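Local atomic coordinates of hydratase ChsH2 (Mycobacterium tuberculosis SUMu008, PDB entry 4W78), a protein that probably hydrates an enoyl-CoA intermediate of cholesterol side-chain breakdown as part of a MaoC-like complex with its partner ChsH1. Residues Thr27-Gln31 and Asp32-Asp36; Pro83-Ala86 and Tyr87-Val90; Pro17-Ile20 and Val21-Leu25. All blocks are in the same frame, centred on the assembly; numbering follows the deposited sequence.

Interaction 1. Residues Thr27-Gln31 and Asp32-Asp36; sequences TRDFQ and DVHHD. With CD (cadmium ion), chain B.
D29 and H34 meet at a cadmium ion, which D29 OD2 binds at 2.3 Å and H34 NE2 at 2.4 Å; two waters and an atom from elsewhere in the structure also bind it. The two side chains cross at about a right angle, with carboxylate and imidazole planes 83° apart. With CG anti to the backbone N (chi1 -176°), the D29 carboxylate lies beside its own carbonyl carbon and leans forward along the chain, where OD1 accepts the N-H of Q31 in an Asx turn (OD1 to N 3.0 Å). N51 ND2 bonds OD2, while F49 O takes H34 ND1, fixing the rotation of the ring. V33 CG2 sits 3.7 Å above one face of the H34 imidazole. The turn closes through H34 N and Q31 O, a straight bond of 3.2 Å. Behind it one water bridges D29 O, Q31 O and H35 ND1, leaving H35 NE2 to T18 OG1 of the second subunit. The D-x4-H spacing is consistent with the Asp-His pair of the hydratase motif in MaoC-like enzymes. The segment follows a Schellman motif, with R28 as its C-prime residue, that ends helix 17-26, and D36 N-caps helix 37-42.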
ATOM      1  N   THR F  27      -4.065   6.052  -1.928  1.00  9.39           N
ATOM      2  CA  THR F  27      -5.405   6.644  -2.054  1.00  9.25           C
ATOM      3  C   THR F  27      -6.473   5.548  -2.139  1.00  8.58           C
ATOM      4  O   THR F  27      -7.644   5.836  -2.377  1.00 11.35           O
ATOM      5  CB  THR F  27      -5.548   7.595  -3.264  1.00  9.42           C
ATOM      6  OG1 THR F  27      -5.421   6.842  -4.483  1.00 11.65           O
ATOM      7  CG2 THR F  27      -4.490   8.681  -3.252  1.00 12.02           C
ATOM      8  N   ARG F  28      -6.045   4.300  -1.938  1.00  8.92           N
ATOM      9  CA  ARG F  28      -6.914   3.120  -1.962  1.00  9.43           C
ATOM     10  C   ARG F  28      -7.634   2.907  -3.304  1.00  9.95           C
ATOM     11  O   ARG F  28      -8.763   2.406  -3.374  1.00 11.42           O
ATOM     12  CB  ARG F  28      -7.888   3.104  -0.781  1.00 10.47           C
ATOM     13  CG  ARG F  28      -7.174   3.040   0.563  1.00 13.80           C
ATOM     14  CD  ARG F  28      -8.153   2.863   1.704  1.00 17.27           C
ATOM     15  NE  ARG F  28      -8.935   1.634   1.599  1.00 18.03           N
ATOM     16  CZ  ARG F  28     -10.254   1.587   1.748  1.00 20.12           C
ATOM     17  NH1 ARG F  28     -10.925   2.705   2.003  1.00 21.11           N
ATOM     18  NH2 ARG F  28     -10.910   0.433   1.647  1.00 23.30           N
ATOM     19  N   ASP F  29      -6.924   3.286  -4.366  1.00 10.37           N
ATOM     20  CA  ASP F  29      -7.360   3.100  -5.738  1.00 11.15           C
ATOM     21  C   ASP F  29      -6.575   1.942  -6.323  1.00 10.50           C
ATOM     22  O   ASP F  29      -5.374   2.074  -6.606  1.00 11.06           O
ATOM     23  CB  ASP F  29      -7.073   4.383  -6.512  1.00 10.20           C
ATOM     24  CG  ASP F  29      -7.575   4.347  -7.915  1.00  9.97           C
ATOM     25  OD1 ASP F  29      -7.854   3.251  -8.457  1.00 12.00           O
ATOM     26  OD2 ASP F  29      -7.691   5.444  -8.495  1.00 11.54           O
ATOM     27  N   PHE F  30      -7.259   0.806  -6.466  1.00 11.27           N
ATOM     28  CA  PHE F  30      -6.635  -0.421  -6.945  1.00 11.17           C
ATOM     29  C   PHE F  30      -6.918  -0.690  -8.412  1.00 10.50           C
ATOM     30  O   PHE F  30      -6.696  -1.797  -8.903  1.00 13.21           O
ATOM     31  CB  PHE F  30      -7.063  -1.605  -6.072  1.00 12.36           C
ATOM     32  CG  PHE F  30      -6.498  -1.546  -4.688  1.00 11.67           C
ATOM     33  CD1 PHE F  30      -7.159  -0.857  -3.689  1.00 13.65           C
ATOM     34  CD2 PHE F  30      -5.282  -2.160  -4.392  1.00 12.51           C
ATOM     35  CE1 PHE F  30      -6.615  -0.773  -2.405  1.00 15.10           C
ATOM     36  CE2 PHE F  30      -4.744  -2.093  -3.127  1.00 12.57           C
ATOM     37  CZ  PHE F  30      -5.411  -1.397  -2.134  1.00 13.37           C
ATOM     38  N   GLN F  31      -7.391   0.329  -9.121  1.00 12.18           N
ATOM     39  CA  GLN F  31      -7.664   0.156 -10.543  1.00 12.64           C
ATOM     40  C   GLN F  31      -6.379  -0.251 -11.248  1.00 11.09           C
ATOM     41  O   GLN F  31      -5.328   0.368 -11.063  1.00 11.71           O
ATOM     42  CB  GLN F  31      -8.237   1.438 -11.170  1.00 15.58           C
ATOM     43  CG  GLN F  31      -8.937   1.195 -12.516  1.00 19.20           C
ATOM     44  CD  GLN F  31     -10.311   0.522 -12.381  1.00 24.85           C
ATOM     45  OE1 GLN F  31     -10.972   0.635 -11.339  1.00 31.53           O
ATOM     46  NE2 GLN F  31     -10.739  -0.176 -13.429  1.00 30.04           N
ATOM     47  N   ASP F  32      -6.467  -1.299 -12.060  1.00 12.65           N
ATOM     48  CA  ASP F  32      -5.270  -1.878 -12.659  1.00 13.69           C
ATOM     49  C   ASP F  32      -4.378  -0.884 -13.420  1.00 15.48           C
ATOM     50  O   ASP F  32      -3.153  -0.991 -13.381  1.00 15.26           O
ATOM     51  CB  ASP F  32      -5.631  -3.112 -13.505  1.00 14.79           C
ATOM     52  CG  ASP F  32      -6.785  -2.873 -14.476  1.00 21.73           C
ATOM     53  OD1 ASP F  32      -7.105  -1.710 -14.819  1.00 22.93           O
ATOM     54  OD2 ASP F  32      -7.369  -3.892 -14.927  1.00 24.80           O
ATOM     55  N   VAL F  33      -4.988   0.102 -14.071  1.00 12.65           N
ATOM     56  CA  VAL F  33      -4.245   1.020 -14.930  1.00 14.24           C
ATOM     57  C   VAL F  33      -3.202   1.872 -14.196  1.00 13.24           C
ATOM     58  O   VAL F  33      -2.333   2.466 -14.844  1.00 15.20           O
ATOM     59  CB  VAL F  33      -5.197   1.942 -15.719  1.00 16.84           C
ATOM     60  CG1 VAL F  33      -6.087   1.137 -16.652  1.00 18.22           C
ATOM     61  CG2 VAL F  33      -6.032   2.800 -14.752  1.00 14.35           C
ATOM     62  N   HIS F  34      -3.270   1.952 -12.864  1.00 11.20           N
ATOM     63  CA  HIS F  34      -2.280   2.753 -12.148  1.00 10.67           C
ATOM     64  C   HIS F  34      -1.078   1.947 -11.665  1.00 13.62           C
ATOM     65  O   HIS F  34      -0.116   2.523 -11.147  1.00 13.86           O
ATOM     66  CB  HIS F  34      -2.908   3.479 -10.945  1.00  9.46           C
ATOM     67  CG  HIS F  34      -4.178   4.189 -11.276  1.00 10.09           C
ATOM     68  ND1 HIS F  34      -4.262   5.172 -12.242  1.00 10.82           N
ATOM     69  CD2 HIS F  34      -5.429   4.030 -10.792  1.00  9.71           C
ATOM     70  CE1 HIS F  34      -5.511   5.584 -12.340  1.00 13.06           C
ATOM     71  NE2 HIS F  34      -6.237   4.899 -11.480  1.00 12.56           N
ATOM     72  N   HIS F  35      -1.114   0.622 -11.815  1.00 11.42           N
ATOM     73  CA  HIS F  35       0.010  -0.194 -11.354  1.00 12.37           C
ATOM     74  C   HIS F  35       0.327  -1.392 -12.251  1.00 15.30           C
ATOM     75  O   HIS F  35       1.338  -2.061 -12.054  1.00 17.93           O
ATOM     76  CB  HIS F  35      -0.234  -0.688  -9.931  1.00 13.95           C
ATOM     77  CG  HIS F  35      -1.405  -1.613  -9.822  1.00 13.78           C
ATOM     78  ND1 HIS F  35      -2.646  -1.181  -9.406  1.00 14.38           N
ATOM     79  CD2 HIS F  35      -1.536  -2.932 -10.102  1.00 15.70           C
ATOM     80  CE1 HIS F  35      -3.489  -2.199  -9.430  1.00 14.32           C
ATOM     81  NE2 HIS F  35      -2.842  -3.272  -9.854  1.00 15.76           N
ATOM     82  N   ASP F  36      -0.531  -1.675 -13.227  1.00 12.25           N
ATOM     83  CA  ASP F  36      -0.337  -2.808 -14.116  1.00 13.46           C
ATOM     84  C   ASP F  36      -0.169  -2.251 -15.529  1.00 15.60           C
ATOM     85  O   ASP F  36      -1.142  -1.867 -16.173  1.00 15.28           O
ATOM     86  CB  ASP F  36      -1.573  -3.722 -14.026  1.00 14.04           C
ATOM     87  CG  ASP F  36      -1.479  -4.969 -14.895  1.00 18.06           C
ATOM     88  OD1 ASP F  36      -0.698  -4.995 -15.870  1.00 19.29           O
ATOM     89  OD2 ASP F  36      -2.221  -5.941 -14.610  1.00 19.86           O
TER
HETATM   90 CD    CD B 201      -8.432   5.233 -10.677  1.00 12.46          CD
HETATM   91  O   HOH W   1      -3.974   1.151  -8.775  1.00 10.11           O
HETATM   92  O   HOH W   2      -9.534  -0.837 -15.679  1.00 30.73           O
HETATM   93  O   HOH W   3      -9.400   4.380 -12.626  1.00 15.46           O
HETATM   94  O   HOH W   4     -10.756   4.722  -9.677  1.00 20.23           O

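Interaction 2. Residues Pro83-Ala86 and Tyr87-Val90; sequences PWYA and YDTV
A86 and D88 are joined by a water that donates 2.7 Å bonds to A86 O and to D88 OD1. The other carboxylate oxygen turns back across the loop: D88 OD2 accepts the N-H of Y85 at 3.1 Å, met from above the carboxylate plane. Each D88 oxygen thus holds a different part of the turn. Between them D88 N returns a bond to Y85 O (3.0 Å), closing a type II beta turn from Y85 to D88 with Y87 at positive phi. This turn leads the chain into strand 89-100 of the hot-dog sheet, where the backbone of D88 bonds G15 and that of V90 bonds L13 of strand 7-14. W84 lies back over that start, its CG anti to the backbone N (chi1 -175°). Its indole NE1 reaches D88 O at 3.0 Å, well above the carbonyl plane, and V90 CG2 presses on the face of the pyrrole ring, 3.4 Å from its centroid in a CH-pi contact. H117 meets W84 edge-to-face. A86 CB lies over one face of the Y87 ring, 3.9 Å from CD2, and Y87 OH bonds D38 OD2 of the second subunit.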
ATOM      1  N   PRO F  83      -2.313  12.678 -19.953  1.00 15.42           N
ATOM      2  CA  PRO F  83      -1.999  11.774 -18.842  1.00 15.01           C
ATOM      3  C   PRO F  83      -0.614  12.036 -18.253  1.00 15.51           C
ATOM      4  O   PRO F  83       0.267  12.577 -18.931  1.00 18.81           O
ATOM      5  CB  PRO F  83      -2.059  10.374 -19.482  1.00 19.73           C
ATOM      6  CG  PRO F  83      -2.787  10.566 -20.773  1.00 21.90           C
ATOM      7  CD  PRO F  83      -2.459  11.961 -21.227  1.00 17.39           C
ATOM      8  N   TRP F  84      -0.450  11.677 -16.987  1.00 14.64           N
ATOM      9  CA  TRP F  84       0.861  11.677 -16.360  1.00 13.05           C
ATOM     10  C   TRP F  84       1.340  10.226 -16.325  1.00 11.61           C
ATOM     11  O   TRP F  84       0.976   9.449 -15.430  1.00 11.86           O
ATOM     12  CB  TRP F  84       0.794  12.289 -14.956  1.00 12.40           C
ATOM     13  CG  TRP F  84       2.121  12.432 -14.279  1.00 13.24           C
ATOM     14  CD1 TRP F  84       3.355  12.006 -14.730  1.00 13.97           C
ATOM     15  CD2 TRP F  84       2.351  13.066 -13.031  1.00 14.31           C
ATOM     16  NE1 TRP F  84       4.329  12.335 -13.815  1.00 15.39           N
ATOM     17  CE2 TRP F  84       3.734  12.989 -12.762  1.00 13.02           C
ATOM     18  CE3 TRP F  84       1.519  13.711 -12.116  1.00 16.03           C
ATOM     19  CZ2 TRP F  84       4.301  13.531 -11.609  1.00 16.85           C
ATOM     20  CZ3 TRP F  84       2.084  14.244 -10.971  1.00 16.33           C
ATOM     21  CH2 TRP F  84       3.460  14.147 -10.727  1.00 17.21           C
ATOM     22  N   TYR F  85       2.122   9.874 -17.341  1.00 14.33           N
ATOM     23  CA  TYR F  85       2.638   8.529 -17.503  1.00 12.42           C
ATOM     24  C   TYR F  85       3.935   8.325 -16.745  1.00 14.45           C
ATOM     25  O   TYR F  85       4.646   9.281 -16.441  1.00 15.29           O
ATOM     26  CB  TYR F  85       2.899   8.264 -18.981  1.00 14.33           C
ATOM     27  CG  TYR F  85       1.672   8.058 -19.829  1.00 16.07           C
ATOM     28  CD1 TYR F  85       0.714   7.103 -19.485  1.00 15.42           C
ATOM     29  CD2 TYR F  85       1.476   8.798 -20.983  1.00 18.05           C
ATOM     30  CE1 TYR F  85      -0.402   6.895 -20.275  1.00 18.03           C
ATOM     31  CE2 TYR F  85       0.363   8.605 -21.772  1.00 19.17           C
ATOM     32  CZ  TYR F  85      -0.574   7.650 -21.417  1.00 20.32           C
ATOM     33  OH  TYR F  85      -1.674   7.453 -22.224  1.00 21.19           O
ATOM     34  N   ALA F  86       4.246   7.064 -16.453  1.00 13.81           N
ATOM     35  CA  ALA F  86       5.536   6.729 -15.858  1.00 14.55           C
ATOM     36  C   ALA F  86       6.664   7.397 -16.637  1.00 16.88           C
ATOM     37  O   ALA F  86       6.661   7.414 -17.879  1.00 18.07           O
ATOM     38  CB  ALA F  86       5.742   5.208 -15.806  1.00 13.64           C
ATOM     39  N   TYR F  87       7.595   7.970 -15.872  1.00 16.61           N
ATOM     40  CA  TYR F  87       8.808   8.645 -16.349  1.00 18.14           C
ATOM     41  C   TYR F  87       8.616  10.072 -16.837  1.00 18.40           C
ATOM     42  O   TYR F  87       9.596  10.748 -17.167  1.00 21.52           O
ATOM     43  CB  TYR F  87       9.577   7.813 -17.381  1.00 20.47           C
ATOM     44  CG  TYR F  87       9.822   6.408 -16.903  1.00 18.41           C
ATOM     45  CD1 TYR F  87      10.603   6.165 -15.784  1.00 17.45           C
ATOM     46  CD2 TYR F  87       9.259   5.328 -17.567  1.00 19.98           C
ATOM     47  CE1 TYR F  87      10.830   4.871 -15.341  1.00 18.30           C
ATOM     48  CE2 TYR F  87       9.471   4.031 -17.133  1.00 20.39           C
ATOM     49  CZ  TYR F  87      10.252   3.810 -16.017  1.00 20.01           C
ATOM     50  OH  TYR F  87      10.476   2.525 -15.587  1.00 22.54           O
ATOM     51  N   ASP F  88       7.370  10.533 -16.883  1.00 17.39           N
ATOM     52  CA  ASP F  88       7.115  11.938 -17.157  1.00 17.00           C
ATOM     53  C   ASP F  88       7.415  12.731 -15.899  1.00 19.22           C
ATOM     54  O   ASP F  88       7.198  12.261 -14.775  1.00 19.45           O
ATOM     55  CB  ASP F  88       5.644  12.211 -17.482  1.00 18.89           C
ATOM     56  CG  ASP F  88       5.219  11.726 -18.857  1.00 28.35           C
ATOM     57  OD1 ASP F  88       6.089  11.453 -19.711  1.00 34.57           O
ATOM     58  OD2 ASP F  88       3.977  11.654 -19.081  1.00 28.31           O
ATOM     59  N   THR F  89       7.876  13.954 -16.102  1.00 19.87           N
ATOM     60  CA  THR F  89       8.031  14.894 -15.017  1.00 20.75           C
ATOM     61  C   THR F  89       6.974  15.970 -15.173  1.00 20.42           C
ATOM     62  O   THR F  89       6.838  16.571 -16.239  1.00 23.56           O
ATOM     63  CB  THR F  89       9.420  15.541 -15.039  1.00 24.76           C
ATOM     64  OG1 THR F  89      10.411  14.533 -14.811  1.00 25.40           O
ATOM     65  CG2 THR F  89       9.525  16.607 -13.950  1.00 27.34           C
ATOM     66  N   VAL F  90       6.229  16.207 -14.102  1.00 17.70           N
ATOM     67  CA  VAL F  90       5.232  17.269 -14.086  1.00 18.50           C
ATOM     68  C   VAL F  90       5.776  18.442 -13.287  1.00 18.02           C
ATOM     69  O   VAL F  90       6.279  18.275 -12.175  1.00 20.82           O
ATOM     70  CB  VAL F  90       3.879  16.775 -13.538  1.00 20.59           C
ATOM     71  CG1 VAL F  90       2.976  17.950 -13.180  1.00 24.06           C
ATOM     72  CG2 VAL F  90       3.218  15.883 -14.572  1.00 18.39           C
TER
HETATM   73  O   HOH W   5       6.649   8.901 -20.190  1.00 26.77           O

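Interaction 3. Residues Pro17-Ile20 and Val21-Leu25; sequences PTFI and VSTAL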
ATOM      1  N   PRO F  17       7.709   4.811 -11.562  1.00 12.32           N
ATOM      2  CA  PRO F  17       6.645   3.859 -11.219  1.00 12.81           C
ATOM      3  C   PRO F  17       6.388   3.754  -9.719  1.00 11.37           C
ATOM      4  O   PRO F  17       5.227   3.616  -9.327  1.00 11.15           O
ATOM      5  CB  PRO F  17       7.168   2.540 -11.800  1.00 12.08           C
ATOM      6  CG  PRO F  17       7.997   2.970 -12.960  1.00 13.60           C
ATOM      7  CD  PRO F  17       8.673   4.236 -12.519  1.00 13.81           C
ATOM      8  N   THR F  18       7.426   3.845  -8.888  1.00 11.96           N
ATOM      9  CA  THR F  18       7.189   3.808  -7.442  1.00  9.56           C
ATOM     10  C   THR F  18       6.251   4.928  -6.975  1.00 10.10           C
ATOM     11  O   THR F  18       5.353   4.691  -6.168  1.00 10.37           O
ATOM     12  CB  THR F  18       8.510   3.837  -6.661  1.00 12.76           C
ATOM     13  OG1 THR F  18       9.263   2.665  -7.000  1.00 12.09           O
ATOM     14  CG2 THR F  18       8.251   3.850  -5.176  1.00 13.54           C
ATOM     15  N   PHE F  19       6.448   6.129  -7.507  1.00 10.87           N
ATOM     16  CA  PHE F  19       5.570   7.242  -7.182  1.00  9.47           C
ATOM     17  C   PHE F  19       4.131   6.952  -7.610  1.00  9.68           C
ATOM     18  O   PHE F  19       3.207   7.098  -6.820  1.00  9.72           O
ATOM     19  CB  PHE F  19       6.098   8.520  -7.832  1.00 11.48           C
ATOM     20  CG  PHE F  19       5.236   9.713  -7.610  1.00 12.40           C
ATOM     21  CD1 PHE F  19       5.284  10.389  -6.402  1.00 15.32           C
ATOM     22  CD2 PHE F  19       4.365  10.162  -8.601  1.00 14.05           C
ATOM     23  CE1 PHE F  19       4.485  11.493  -6.172  1.00 18.79           C
ATOM     24  CE2 PHE F  19       3.569  11.276  -8.382  1.00 16.99           C
ATOM     25  CZ  PHE F  19       3.626  11.939  -7.171  1.00 18.72           C
ATOM     26  N   ILE F  20       3.957   6.517  -8.852  1.00 10.90           N
ATOM     27  CA  ILE F  20       2.619   6.304  -9.392  1.00  9.74           C
ATOM     28  C   ILE F  20       1.900   5.195  -8.634  1.00  9.35           C
ATOM     29  O   ILE F  20       0.734   5.343  -8.254  1.00  9.62           O
ATOM     30  CB  ILE F  20       2.701   5.978 -10.887  1.00  9.91           C
ATOM     31  CG1 ILE F  20       3.324   7.161 -11.629  1.00 11.49           C
ATOM     32  CG2 ILE F  20       1.305   5.618 -11.433  1.00 11.96           C
ATOM     33  CD1 ILE F  20       3.323   7.028 -13.156  1.00 14.01           C
ATOM     34  N   VAL F  21       2.604   4.098  -8.381  1.00  9.70           N
ATOM     35  CA  VAL F  21       1.987   2.951  -7.691  1.00  9.25           C
ATOM     36  C   VAL F  21       1.696   3.264  -6.229  1.00  9.24           C
ATOM     37  O   VAL F  21       0.583   3.027  -5.735  1.00  9.71           O
ATOM     38  CB  VAL F  21       2.868   1.703  -7.811  1.00  9.86           C
ATOM     39  CG1 VAL F  21       2.324   0.571  -6.966  1.00 10.38           C
ATOM     40  CG2 VAL F  21       2.985   1.278  -9.277  1.00 11.16           C
ATOM     41  N   SER F  22       2.686   3.820  -5.532  1.00 10.51           N
ATOM     42  CA  SER F  22       2.516   4.088  -4.107  1.00  9.04           C
ATOM     43  C   SER F  22       1.429   5.125  -3.838  1.00  8.26           C
ATOM     44  O   SER F  22       0.677   4.972  -2.881  1.00  8.54           O
ATOM     45  CB  SER F  22       3.845   4.474  -3.444  1.00 10.75           C
ATOM     46  OG  SER F  22       4.338   5.699  -3.950  1.00 12.03           O
ATOM     47  N   THR F  23       1.346   6.167  -4.663  1.00  8.15           N
ATOM     48  CA  THR F  23       0.277   7.148  -4.488  1.00  8.65           C
ATOM     49  C   THR F  23      -1.092   6.542  -4.788  1.00  7.47           C
ATOM     50  O   THR F  23      -2.036   6.725  -4.020  1.00  9.55           O
ATOM     51  CB  THR F  23       0.486   8.416  -5.316  1.00  9.21           C
ATOM     52  OG1 THR F  23       0.664   8.097  -6.697  1.00  9.46           O
ATOM     53  CG2 THR F  23       1.718   9.192  -4.812  1.00  9.88           C
ATOM     54  N   ALA F  24      -1.191   5.783  -5.872  1.00  9.14           N
ATOM     55  CA  ALA F  24      -2.473   5.165  -6.173  1.00  9.32           C
ATOM     56  C   ALA F  24      -2.945   4.291  -5.026  1.00  8.64           C
ATOM     57  O   ALA F  24      -4.101   4.414  -4.599  1.00  8.90           O
ATOM     58  CB  ALA F  24      -2.397   4.352  -7.470  1.00  9.04           C
ATOM     59  N   LEU F  25      -2.076   3.425  -4.509  1.00  8.17           N
ATOM     60  CA  LEU F  25      -2.511   2.513  -3.449  1.00  8.84           C
ATOM     61  C   LEU F  25      -2.741   3.222  -2.113  1.00  7.74           C
ATOM     62  O   LEU F  25      -3.612   2.804  -1.350  1.00  9.57           O
ATOM     63  CB  LEU F  25      -1.593   1.289  -3.302  1.00  9.73           C
ATOM     64  CG  LEU F  25      -2.014   0.132  -4.213  1.00  9.33           C
ATOM     65  CD1 LEU F  25      -1.929   0.469  -5.698  1.00 10.81           C
ATOM     66  CD2 LEU F  25      -1.211  -1.101  -3.877  1.00 12.27           C
TER
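P17 and V21 begin a run of i to i+4 backbone bonds, V21 N reaching P17 O at 2.8 Å. S22, T23 and A24 repeat it with T18, F19 and I20. Two hydroxyls add to these. S22 OG donates to T18 O at 2.6 Å, and T23 OG1 to F19 O at 2.7 Å. In both side chains the hydroxyl stands between the backbone N and the carbonyl carbon (chi1 65° for S22, 55° for T23), which swings it back over the preceding turn. Each carbonyl therefore accepts two bonds, the N-H and the hydroxyl coming from opposite faces of its plane, and both buried hydroxyls are satisfied within the helix. Apolar contact comes from the same threonine: with OG1 turned to the backbone, T23 CG2 lies over one face of the F19 ring in a CH-pi contact, 4.1 Å from the centroid and offset toward the rim. T18 directs OG1 to H35 NE2 of the second subunit. V21 and L25 pack against their own copies there, while F19, S22 and T23 touch A38 of a ChsH1 chain. A serine or threonine hydroxyl bonded to the carbonyl a turn back is familiar in alpha-helices, here helix 17-26.

In the fold
Along the chain the order is interaction 3, interaction 1, interaction 2. Helix 17-26 is the shared element: interaction 3 lies on it, and interaction 1 follows directly at its C-terminal end, their centres about 8 Å apart, with D29 N probably bonded to A24 O and H34 packed on A24 and I20. Interaction 2, at the start of strand 89-100, touches the other end of the helix through W84 on F19, A86 on I20 and Y87 on P17, its centre about 12 Å from that of interaction 3. Interactions 1 and 2 do not touch. The helix thus joins the five-stranded antiparallel sheet to the metal-binding loop, and all three contacts reach the second subunit.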